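Local coordinates for uncharacterized protein (Thermus thermophilus HB8, PDB 6SCE) that probably acts as a DNA nuclease of type III CRISPR defence that is switched on when cyclic oligoadenylate binds to its CARF domains, at residues A3-C8 and R79-N84; V228-A233 and V262-P267; V317-T322 and V341-S346; Y503-H508 and Y617-E622. All coordinates share one frame; numbering follows the deposited sequence.

Contact 1 (A3-C8 and R79-N84); sequences APVYLC and REVWVN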
# COMPACT_ATOMS: atom_id res chain seq x y z
N ALA A 3 27.61 21.53 19.35
CA ALA A 3 26.28 20.82 19.41
C ALA A 3 26.12 19.90 18.19
O ALA A 3 26.60 20.22 17.10
CB ALA A 3 25.13 21.80 19.48
N PRO A 4 25.44 18.77 18.35
CA PRO A 4 25.29 17.82 17.23
C PRO A 4 24.36 18.33 16.12
O PRO A 4 23.53 19.23 16.35
CB PRO A 4 24.72 16.59 17.91
CG PRO A 4 23.86 17.19 18.97
CD PRO A 4 24.69 18.31 19.53
N VAL A 5 24.49 17.74 14.92
CA VAL A 5 23.65 18.10 13.80
C VAL A 5 22.77 16.88 13.49
O VAL A 5 23.23 15.74 13.55
CB VAL A 5 24.47 18.55 12.57
CG1 VAL A 5 23.62 18.65 11.33
CG2 VAL A 5 25.16 19.89 12.84
N TYR A 6 21.51 17.15 13.23
CA TYR A 6 20.55 16.12 12.86
C TYR A 6 20.45 16.08 11.38
O TYR A 6 20.05 17.06 10.77
CB TYR A 6 19.18 16.45 13.47
CG TYR A 6 18.09 15.43 13.29
CD1 TYR A 6 18.32 14.08 13.49
CD2 TYR A 6 16.81 15.83 12.98
CE1 TYR A 6 17.29 13.14 13.35
CE2 TYR A 6 15.78 14.91 12.85
CZ TYR A 6 16.02 13.58 13.02
OH TYR A 6 14.96 12.70 12.93
N LEU A 7 20.77 14.93 10.80
CA LEU A 7 20.60 14.66 9.36
C LEU A 7 19.47 13.64 9.17
O LEU A 7 19.51 12.57 9.76
CB LEU A 7 21.88 14.04 8.79
CG LEU A 7 23.16 14.91 8.94
CD1 LEU A 7 24.31 14.27 8.20
CD2 LEU A 7 22.96 16.32 8.47
N CYS A 8 18.49 13.96 8.35
CA CYS A 8 17.24 13.18 8.36
C CYS A 8 16.59 13.08 6.99
O CYS A 8 16.19 14.07 6.39
CB CYS A 8 16.30 13.86 9.34
SG CYS A 8 14.76 12.99 9.73
N ARG A 79 31.26 18.11 13.79
CA ARG A 79 31.99 17.03 14.47
C ARG A 79 31.13 15.80 14.76
O ARG A 79 31.63 14.68 14.74
CB ARG A 79 32.57 17.58 15.79
CG ARG A 79 33.43 16.64 16.62
CD ARG A 79 34.00 17.36 17.84
N GLU A 80 29.84 16.00 15.06
CA GLU A 80 28.98 14.88 15.43
C GLU A 80 27.62 15.01 14.72
O GLU A 80 26.96 16.03 14.83
CB GLU A 80 28.76 14.81 16.95
CG GLU A 80 29.99 14.48 17.79
CD GLU A 80 30.71 13.18 17.41
OE1 GLU A 80 30.06 12.18 17.02
OE2 GLU A 80 31.96 13.15 17.52
N VAL A 81 27.28 14.02 13.92
CA VAL A 81 25.98 14.02 13.24
C VAL A 81 25.20 12.81 13.69
O VAL A 81 25.77 11.75 13.98
CB VAL A 81 26.09 14.11 11.69
CG1 VAL A 81 26.71 15.42 11.23
CG2 VAL A 81 26.83 12.93 11.10
N TRP A 82 23.88 12.98 13.76
CA TRP A 82 22.95 11.91 14.03
C TRP A 82 22.12 11.75 12.78
O TRP A 82 21.50 12.71 12.34
CB TRP A 82 22.05 12.23 15.22
CG TRP A 82 22.81 12.27 16.50
CD1 TRP A 82 23.76 13.18 16.86
CD2 TRP A 82 22.65 11.39 17.60
NE1 TRP A 82 24.21 12.89 18.13
CE2 TRP A 82 23.56 11.79 18.59
CE3 TRP A 82 21.82 10.30 17.85
CZ2 TRP A 82 23.65 11.14 19.81
CZ3 TRP A 82 21.93 9.65 19.05
CH2 TRP A 82 22.83 10.09 20.02
N VAL A 83 22.13 10.56 12.21
CA VAL A 83 21.51 10.36 10.91
C VAL A 83 20.32 9.40 11.03
O VAL A 83 20.51 8.24 11.34
CB VAL A 83 22.52 9.78 9.91
CG1 VAL A 83 21.95 9.74 8.52
CG2 VAL A 83 23.79 10.61 9.91
N ASN A 84 19.11 9.91 10.74
CA ASN A 84 17.88 9.12 10.82
C ASN A 84 17.54 8.62 9.43
O ASN A 84 17.28 9.42 8.56
CB ASN A 84 16.76 9.97 11.42
CG ASN A 84 15.44 9.22 11.61
OD1 ASN A 84 15.30 8.06 11.25
ND2 ASN A 84 14.43 9.93 12.15
O HOH W 1 28.89 18.61 16.24
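Strands 5-8 and 81-84 run parallel, their axes 4.7 Å apart and turned by 21°, and the amide and carbonyl groups of V5 and L7 bond alternately to E80, W82 and N84. On one face Y6 and N84 lie side by side and point the same way. With CG anti to the backbone N in both residues, N84 ND2 donates along an almost straight line (177°) to Y6 OH at 2.9 Å, the oxygen lying in the amide plane. The hydroxyl also bonds to A17 O, so a phenol suits a spot needing both roles. A phenylalanine here would remove the oxygen that N84 ND2 and A17 O share, and would probably leave the amide less firmly placed. Just before the strand, P4 CB rests 3.7 Å from W82 CD1. The other face is aliphatic: L7 CD1 reaches across to V81 CB at 3.9 Å and to V83 CG2 at 4.1 Å, branched valines fitting the extended backbone. Both strands are interior to a mixed sheet, consistent with the Rossmann-like fold of CARF domains; strand 33-38 pairs with 5-10, strand 105-111 with 81-84, and helix 15-28 packs over the face bearing Y6 and W82.

Contact 2 (V228-A233 and V262-P267); sequences VPYHKA and VDPGRP
The first torsion of Y230 (chi1 62°) sets CG in the crowded position between its own N and carbonyl carbon, which swings the ring across to the turn that begins at D263. K232 starts with CG anti to N and then bends at chi3 (-84°), carrying its ammonium to D263, whose CG is likewise anti to N. K232 NZ forms a salt bridge with D263 OD1 at 2.8 Å, approaching from above the carboxylate plane. The same oxygen accepts from G265 N at 2.8 Å, an Asx turn inside the type I turn D263-R266. Glycine suits this place, since a beta carbon would crowd both K232 NZ and D263 OD1. P264, whose phi of -64° fits the second position of such a turn, lays CD over the centre of the Y230 ring, 4.0 Å from the centroid, as a CH-pi contact. An alanine in place of D263 would remove the acceptor of both bonds, and the loop would probably be less firmly held against K232. Behind these side chains the sheet ends: V262 N donates to V228 O at 2.8 Å, Y230 N to V262 O at 2.9 Å, and P229, lacking an N-H, turns its CA toward V262 O. Strand 260-262 is an edge strand of its sheet within this chain, and the turn leads on to helix 268-276; F247 meets the Y230 ring edge-to-face. Since one carboxylate oxygen takes both a lysine and a backbone N-H, D263 is likely to stay ionised, its charge shared between fixing the turn and holding the start of helix 232-236.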
# COMPACT_ATOMS: atom_id res chain seq x y z
N VAL A 228 -11.77 -1.41 14.53
CA VAL A 228 -13.22 -1.44 14.41
C VAL A 228 -13.80 -2.57 15.26
O VAL A 228 -13.64 -3.75 14.90
CB VAL A 228 -13.66 -1.59 12.96
CG1 VAL A 228 -15.19 -1.78 12.88
CG2 VAL A 228 -13.28 -0.35 12.18
N PRO A 229 -14.38 -2.22 16.42
CA PRO A 229 -15.03 -3.27 17.24
C PRO A 229 -16.34 -3.63 16.58
O PRO A 229 -17.16 -2.75 16.30
CB PRO A 229 -15.24 -2.59 18.60
CG PRO A 229 -14.32 -1.41 18.58
CD PRO A 229 -14.32 -0.95 17.15
N TYR A 230 -16.49 -4.90 16.25
CA TYR A 230 -17.63 -5.32 15.47
C TYR A 230 -18.92 -5.24 16.31
O TYR A 230 -18.89 -5.26 17.54
CB TYR A 230 -17.42 -6.68 14.81
CG TYR A 230 -17.19 -7.86 15.72
CD1 TYR A 230 -18.25 -8.46 16.39
CD2 TYR A 230 -15.92 -8.42 15.88
CE1 TYR A 230 -18.05 -9.56 17.20
CE2 TYR A 230 -15.72 -9.53 16.68
CZ TYR A 230 -16.78 -10.10 17.35
OH TYR A 230 -16.59 -11.20 18.16
N HIS A 231 -20.03 -5.12 15.60
CA HIS A 231 -21.35 -4.86 16.20
C HIS A 231 -21.99 -6.18 16.68
O HIS A 231 -22.90 -6.71 16.04
CB HIS A 231 -22.24 -4.20 15.17
CG HIS A 231 -21.90 -2.76 14.92
ND1 HIS A 231 -22.66 -1.95 14.10
CD2 HIS A 231 -20.88 -1.98 15.37
CE1 HIS A 231 -22.13 -0.73 14.07
NE2 HIS A 231 -21.05 -0.72 14.83
N LYS A 232 -21.52 -6.63 17.82
CA LYS A 232 -21.94 -7.89 18.39
C LYS A 232 -23.43 -7.88 18.70
O LYS A 232 -24.09 -8.91 18.52
CB LYS A 232 -21.14 -8.21 19.65
CG LYS A 232 -21.26 -9.68 20.03
CD LYS A 232 -20.46 -9.99 21.27
CE LYS A 232 -19.01 -10.26 20.94
NZ LYS A 232 -18.28 -10.63 22.18
N ALA A 233 -23.97 -6.73 19.12
CA ALA A 233 -25.40 -6.63 19.38
C ALA A 233 -26.21 -6.90 18.11
O ALA A 233 -27.25 -7.56 18.14
CB ALA A 233 -25.77 -5.30 19.99
N VAL A 262 -12.20 -6.08 15.61
CA VAL A 262 -11.97 -6.61 16.93
C VAL A 262 -13.24 -6.90 17.70
O VAL A 262 -14.30 -6.27 17.50
CB VAL A 262 -11.05 -5.71 17.81
CG1 VAL A 262 -9.66 -5.58 17.20
CG2 VAL A 262 -11.66 -4.34 18.04
N ASP A 263 -13.10 -7.86 18.61
CA ASP A 263 -14.19 -8.26 19.50
C ASP A 263 -14.34 -7.17 20.55
O ASP A 263 -13.40 -6.93 21.31
CB ASP A 263 -13.85 -9.65 20.07
CG ASP A 263 -14.90 -10.19 21.05
OD1 ASP A 263 -15.84 -9.46 21.45
OD2 ASP A 263 -14.73 -11.38 21.41
N PRO A 264 -15.50 -6.50 20.61
CA PRO A 264 -15.70 -5.45 21.59
C PRO A 264 -15.65 -5.97 23.02
O PRO A 264 -15.45 -5.20 23.93
CB PRO A 264 -17.09 -4.89 21.24
CG PRO A 264 -17.79 -6.03 20.59
CD PRO A 264 -16.71 -6.72 19.79
N GLY A 265 -15.78 -7.28 23.18
CA GLY A 265 -15.72 -7.90 24.50
C GLY A 265 -14.32 -8.14 25.00
O GLY A 265 -14.17 -8.59 26.12
N ARG A 266 -13.28 -7.82 24.20
CA ARG A 266 -11.90 -8.10 24.61
C ARG A 266 -10.97 -6.87 24.60
O ARG A 266 -11.20 -5.92 23.86
CB ARG A 266 -11.31 -9.19 23.72
CG ARG A 266 -12.07 -10.51 23.79
CD ARG A 266 -11.71 -11.42 22.63
NE ARG A 266 -10.33 -11.89 22.72
CZ ARG A 266 -9.93 -12.95 23.43
NH1 ARG A 266 -10.81 -13.68 24.11
NH2 ARG A 266 -8.65 -13.29 23.44
N PRO A 267 -9.93 -6.89 25.45
CA PRO A 267 -8.94 -5.82 25.39
C PRO A 267 -8.19 -5.89 24.07
O PRO A 267 -7.96 -7.00 23.53
CB PRO A 267 -7.98 -6.14 26.54
CG PRO A 267 -8.66 -7.21 27.37
CD PRO A 267 -9.55 -7.93 26.41

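Contact 3 (V317-T322 and V341-S346); sequences VYLLTT and VRVHRS. With nucleotides of chain B.
From CB outward, the H344 side chain runs alongside Y318 of the neighbouring strand. CB touches Y318 CD2 at 3.7 Å; CG, anti to its own carbonyl carbon, lies 3.8 Å from Y318 CE2. Next comes CD2, over one face of the phenol ring and toward its rim, 3.4 Å from Y318 CZ. At the tip NE2 bonds to E316, which fixes the rotation of the imidazole. The two ring planes are inclined by 33°, an oblique pair, and the tyrosine hydroxyl turns to P286 O. These strands are the two arms of a beta-alpha-beta crossover, 316-321 and 342-347 joined by helix 326-338, consistent with a Rossmann-like CARF domain. On the face toward that helix, V317 CG1 meets V343 CG2 at 3.7 Å and F336 closes over both valines. Beside H344, the small S346 leaves room for L320, whose CD2 packs tightly at 3.5 Å from S346 CB. The ladder weakens at this end, with T321 N to S346 O a weak bond of 3.3 Å. Just beyond the strand, T322 OG1 donates to N1 of adenosine A3 of chain B at 2.7 Å, a hydroxyl reading an acceptor on the base of the bound nucleotide.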
# COMPACT_ATOMS: atom_id res chain seq x y z
N VAL A 317 13.07 -18.90 -4.08
CA VAL A 317 12.75 -17.62 -3.49
C VAL A 317 12.76 -17.78 -1.99
O VAL A 317 12.30 -18.79 -1.45
CB VAL A 317 11.43 -17.04 -4.03
CG1 VAL A 317 10.25 -17.94 -3.72
CG2 VAL A 317 11.19 -15.66 -3.46
N TYR A 318 13.33 -16.80 -1.31
CA TYR A 318 13.36 -16.78 0.14
C TYR A 318 12.57 -15.58 0.58
O TYR A 318 12.89 -14.48 0.16
CB TYR A 318 14.79 -16.63 0.63
CG TYR A 318 15.66 -17.86 0.38
CD1 TYR A 318 16.20 -18.10 -0.86
CD2 TYR A 318 15.95 -18.75 1.42
CE1 TYR A 318 17.01 -19.22 -1.09
CE2 TYR A 318 16.74 -19.87 1.20
CZ TYR A 318 17.27 -20.10 -0.05
OH TYR A 318 18.08 -21.21 -0.28
N LEU A 319 11.52 -15.82 1.36
CA LEU A 319 10.55 -14.81 1.76
C LEU A 319 10.52 -14.69 3.27
O LEU A 319 10.29 -15.68 3.95
CB LEU A 319 9.16 -15.16 1.23
CG LEU A 319 8.98 -15.29 -0.27
CD1 LEU A 319 7.60 -15.79 -0.64
CD2 LEU A 319 9.28 -13.95 -0.94
N LEU A 320 10.78 -13.49 3.80
CA LEU A 320 10.74 -13.23 5.23
C LEU A 320 9.73 -12.18 5.56
O LEU A 320 9.66 -11.17 4.88
CB LEU A 320 12.11 -12.77 5.73
CG LEU A 320 13.28 -13.73 5.59
CD1 LEU A 320 14.58 -13.13 6.14
CD2 LEU A 320 12.99 -15.04 6.28
N THR A 321 8.95 -12.39 6.61
CA THR A 321 8.10 -11.33 7.12
C THR A 321 7.71 -11.59 8.58
O THR A 321 8.25 -12.48 9.23
CB THR A 321 6.88 -11.05 6.22
OG1 THR A 321 6.33 -9.76 6.56
CG2 THR A 321 5.84 -12.13 6.31
N THR A 322 6.82 -10.75 9.08
CA THR A 322 6.41 -10.76 10.45
C THR A 322 5.13 -11.58 10.57
O THR A 322 4.37 -11.81 9.61
CB THR A 322 6.12 -9.33 10.95
OG1 THR A 322 5.20 -8.71 10.04
CG2 THR A 322 7.38 -8.52 11.01
N VAL A 341 8.43 -22.37 -8.61
CA VAL A 341 9.58 -21.85 -7.88
C VAL A 341 9.63 -22.48 -6.51
O VAL A 341 8.61 -22.53 -5.85
CB VAL A 341 9.50 -20.30 -7.71
CG1 VAL A 341 10.73 -19.77 -6.98
CG2 VAL A 341 9.40 -19.64 -9.08
N ARG A 342 10.80 -22.95 -6.08
CA ARG A 342 10.93 -23.46 -4.71
C ARG A 342 10.90 -22.30 -3.70
O ARG A 342 11.67 -21.35 -3.81
CB ARG A 342 12.22 -24.24 -4.51
CG ARG A 342 12.27 -24.99 -3.17
CD ARG A 342 13.59 -25.71 -2.96
NE ARG A 342 13.62 -26.96 -3.70
CZ ARG A 342 14.31 -27.20 -4.81
NH1 ARG A 342 15.12 -26.29 -5.38
NH2 ARG A 342 14.21 -28.41 -5.37
N VAL A 343 10.02 -22.41 -2.71
CA VAL A 343 9.83 -21.34 -1.73
C VAL A 343 10.38 -21.72 -0.35
O VAL A 343 10.08 -22.79 0.16
CB VAL A 343 8.36 -21.01 -1.56
CG1 VAL A 343 8.19 -19.92 -0.50
CG2 VAL A 343 7.77 -20.56 -2.89
N HIS A 344 11.15 -20.83 0.24
CA HIS A 344 11.55 -20.93 1.63
C HIS A 344 11.05 -19.67 2.32
O HIS A 344 11.19 -18.57 1.79
CB HIS A 344 13.05 -21.00 1.73
CG HIS A 344 13.67 -22.00 0.82
ND1 HIS A 344 13.61 -23.36 1.05
CD2 HIS A 344 14.37 -21.84 -0.33
CE1 HIS A 344 14.25 -24.00 0.08
NE2 HIS A 344 14.73 -23.10 -0.76
N ARG A 345 10.49 -19.83 3.51
CA ARG A 345 9.90 -18.73 4.22
C ARG A 345 10.30 -18.85 5.64
O ARG A 345 10.53 -19.95 6.13
CB ARG A 345 8.38 -18.79 4.13
CG ARG A 345 7.79 -20.17 4.41
CD ARG A 345 6.28 -20.16 4.26
NE ARG A 345 5.65 -19.72 5.50
CZ ARG A 345 4.35 -19.57 5.69
NH1 ARG A 345 3.47 -19.81 4.71
NH2 ARG A 345 3.92 -19.15 6.87
N SER A 346 10.35 -17.72 6.33
CA SER A 346 10.49 -17.73 7.76
C SER A 346 9.85 -16.49 8.33
O SER A 346 9.74 -15.47 7.64
CB SER A 346 11.97 -17.80 8.16
OG SER A 346 12.10 -18.09 9.55
P A B 3 9.18 2.31 6.64
OP1 A B 3 10.29 1.94 7.62
OP2 A B 3 9.66 3.15 5.49
O5' A B 3 8.50 0.98 6.11
C5' A B 3 7.25 0.95 5.41
C4' A B 3 7.01 -0.47 4.98
O4' A B 3 6.85 -1.32 6.15
C3' A B 3 5.78 -0.70 4.11
O3' A B 3 6.21 -1.46 3.00
C2' A B 3 4.85 -1.50 5.04
O2' A B 3 3.95 -2.35 4.36
C1' A B 3 5.86 -2.28 5.87
N9 A B 3 5.34 -2.75 7.13
C8 A B 3 4.65 -2.01 8.06
N7 A B 3 4.35 -2.71 9.13
C5 A B 3 4.89 -3.96 8.90
C6 A B 3 4.92 -5.14 9.67
N6 A B 3 4.39 -5.21 10.89
N1 A B 3 5.57 -6.20 9.15
C2 A B 3 6.13 -6.09 7.94
N3 A B 3 6.17 -5.04 7.11
C4 A B 3 5.52 -4.00 7.67

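Contact 4 (Y503-H508 and Y617-E622); sequences YAVYSH and YRFPEE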
# COMPACT_ATOMS: atom_id res chain seq x y z
N TYR A 503 -17.48 -4.56 -23.29
CA TYR A 503 -16.73 -5.12 -24.42
C TYR A 503 -16.04 -4.04 -25.25
O TYR A 503 -14.90 -4.23 -25.69
CB TYR A 503 -17.61 -5.97 -25.32
CG TYR A 503 -16.81 -6.62 -26.41
CD1 TYR A 503 -15.90 -7.63 -26.11
CD2 TYR A 503 -16.91 -6.20 -27.74
CE1 TYR A 503 -15.15 -8.22 -27.09
CE2 TYR A 503 -16.15 -6.79 -28.73
CZ TYR A 503 -15.26 -7.80 -28.41
OH TYR A 503 -14.49 -8.41 -29.38
N ALA A 504 -16.73 -2.93 -25.46
CA ALA A 504 -16.13 -1.78 -26.16
C ALA A 504 -14.94 -1.22 -25.39
O ALA A 504 -13.92 -0.87 -25.97
CB ALA A 504 -17.16 -0.68 -26.35
N VAL A 505 -15.10 -1.08 -24.08
CA VAL A 505 -14.02 -0.51 -23.28
C VAL A 505 -12.82 -1.45 -23.34
O VAL A 505 -11.72 -1.01 -23.64
CB VAL A 505 -14.47 -0.19 -21.85
CG1 VAL A 505 -13.26 0.14 -20.95
CG2 VAL A 505 -15.42 1.01 -21.87
N TYR A 506 -13.05 -2.74 -23.08
CA TYR A 506 -12.00 -3.74 -23.18
C TYR A 506 -11.30 -3.77 -24.53
O TYR A 506 -10.07 -3.93 -24.61
CB TYR A 506 -12.55 -5.13 -22.88
CG TYR A 506 -11.71 -6.26 -23.42
CD1 TYR A 506 -10.57 -6.70 -22.75
CD2 TYR A 506 -12.03 -6.88 -24.63
CE1 TYR A 506 -9.80 -7.74 -23.25
CE2 TYR A 506 -11.28 -7.92 -25.13
CZ TYR A 506 -10.16 -8.34 -24.45
OH TYR A 506 -9.40 -9.36 -24.96
N SER A 507 -12.07 -3.62 -25.61
CA SER A 507 -11.49 -3.70 -26.95
C SER A 507 -10.56 -2.54 -27.20
O SER A 507 -9.45 -2.74 -27.68
CB SER A 507 -12.59 -3.75 -28.04
OG SER A 507 -13.33 -4.96 -27.95
N HIS A 508 -10.99 -1.33 -26.88
CA HIS A 508 -10.14 -0.18 -27.11
C HIS A 508 -8.96 -0.14 -26.13
O HIS A 508 -7.90 0.38 -26.47
CB HIS A 508 -10.95 1.11 -27.05
CG HIS A 508 -11.92 1.24 -28.18
ND1 HIS A 508 -11.52 1.37 -29.50
CD2 HIS A 508 -13.28 1.23 -28.20
CE1 HIS A 508 -12.58 1.44 -30.27
NE2 HIS A 508 -13.66 1.37 -29.52
N TYR A 617 -12.34 12.88 -19.85
CA TYR A 617 -11.68 12.57 -21.10
C TYR A 617 -12.61 11.78 -22.01
O TYR A 617 -13.58 11.17 -21.56
CB TYR A 617 -10.38 11.81 -20.88
CG TYR A 617 -9.34 12.60 -20.13
CD1 TYR A 617 -9.33 12.61 -18.73
CD2 TYR A 617 -8.37 13.32 -20.80
CE1 TYR A 617 -8.38 13.33 -18.03
CE2 TYR A 617 -7.41 14.05 -20.11
CZ TYR A 617 -7.42 14.05 -18.72
OH TYR A 617 -6.47 14.76 -18.03
N ARG A 618 -12.29 11.81 -23.29
CA ARG A 618 -13.10 11.16 -24.29
C ARG A 618 -12.54 9.77 -24.57
O ARG A 618 -11.37 9.60 -24.90
CB ARG A 618 -13.14 12.02 -25.57
CG ARG A 618 -14.20 11.57 -26.56
CD ARG A 618 -14.20 12.43 -27.83
NE ARG A 618 -14.53 11.64 -29.02
CZ ARG A 618 -15.75 11.24 -29.36
NH1 ARG A 618 -16.81 11.54 -28.61
NH2 ARG A 618 -15.92 10.52 -30.46
N PHE A 619 -13.39 8.76 -24.44
CA PHE A 619 -13.00 7.38 -24.68
C PHE A 619 -13.53 7.00 -26.06
O PHE A 619 -14.73 7.20 -26.32
CB PHE A 619 -13.62 6.49 -23.60
CG PHE A 619 -13.12 5.08 -23.63
CD1 PHE A 619 -13.73 4.12 -24.42
CD2 PHE A 619 -12.02 4.71 -22.87
CE1 PHE A 619 -13.26 2.82 -24.46
CE2 PHE A 619 -11.54 3.42 -22.90
CZ PHE A 619 -12.16 2.47 -23.70
N PRO A 620 -12.72 6.41 -26.94
CA PRO A 620 -11.36 5.96 -26.67
C PRO A 620 -10.27 6.89 -27.19
O PRO A 620 -9.08 6.59 -27.01
CB PRO A 620 -11.28 4.65 -27.45
CG PRO A 620 -12.15 4.90 -28.64
CD PRO A 620 -13.30 5.73 -28.12
N GLU A 621 -10.67 8.01 -27.82
CA GLU A 621 -9.72 8.88 -28.53
C GLU A 621 -8.63 9.42 -27.61
O GLU A 621 -7.47 9.46 -27.99
CB GLU A 621 -10.43 10.08 -29.21
CG GLU A 621 -11.20 9.74 -30.48
CD GLU A 621 -12.56 9.10 -30.22
OE1 GLU A 621 -13.01 9.04 -29.05
OE2 GLU A 621 -13.18 8.64 -31.20
N GLU A 622 -9.03 9.83 -26.41
CA GLU A 622 -8.10 10.45 -25.47
C GLU A 622 -7.55 9.49 -24.40
O GLU A 622 -7.18 9.95 -23.32
CB GLU A 622 -8.77 11.64 -24.78
CG GLU A 622 -9.10 12.78 -25.73
CD GLU A 622 -9.60 14.00 -25.00
OE1 GLU A 622 -10.60 13.88 -24.25
OE2 GLU A 622 -9.01 15.09 -25.18
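P620 is set against one face of the H508 ring, its CG over the centre at 3.6 Å from the centroid in a CH-pi contact, while its CB sits above the rim of the F619 ring. At the edge of F619, V505 O lies in the ring plane, 3.5 Å from CZ, where the slightly positive ring hydrogens suit a carbonyl oxygen. Helix 499-513 here packs against the end of a mixed sheet whose last strand is 617-618, an alpha/beta arrangement that, with an E-C-K sequence in this domain, is consistent with a PD-(D/E)XK nuclease fold. The imidazole and phenyl planes stand 81° apart, an oblique pair. F619 brings its tip to the helix: V505 CG1 touches CZ at 3.8 Å and V505 CG2 touches CE1 at 3.8 Å, the valine methyls lying across the end of the ring. The peptide before P620 is cis, which folds the pyrrolidine back over its aromatic neighbour and lets adjacent residues face the same helix. H508 serves both surroundings, its ring apolar enough to pack on proline while NE2 bonds to E454 of helix 447-458, an acid that would probably favour a protonated ring. Behind P620 the turn is locked twice: E622 N reaches R618 O at 2.8 Å, and R618 N reaches the anti lone pair of E622 OE1, also at 2.8 Å.

How the contacts relate
The four contacts follow one another along the chain, each pair closing before the next opens, and each belongs to a different sheet. Contacts 1 and 3, with centres about 37 Å apart, sit in sheets of identical strand order, as expected of two CARF domains in one chain; contact 1 joins interior strands, contact 3 reaches an edge strand. Contact 2 lies at the edge of the sheet between them in sequence, about 34 Å from contact 3 centre to centre. Contact 4, in the last sheet, is about 54 Å from contact 1 centre to centre, across the chain's centre. Contact 3 touches the bound oligonucleotide, and contact 4 stays about 21 Å from it at nearest atoms, consistent with separate sensing and cutting parts.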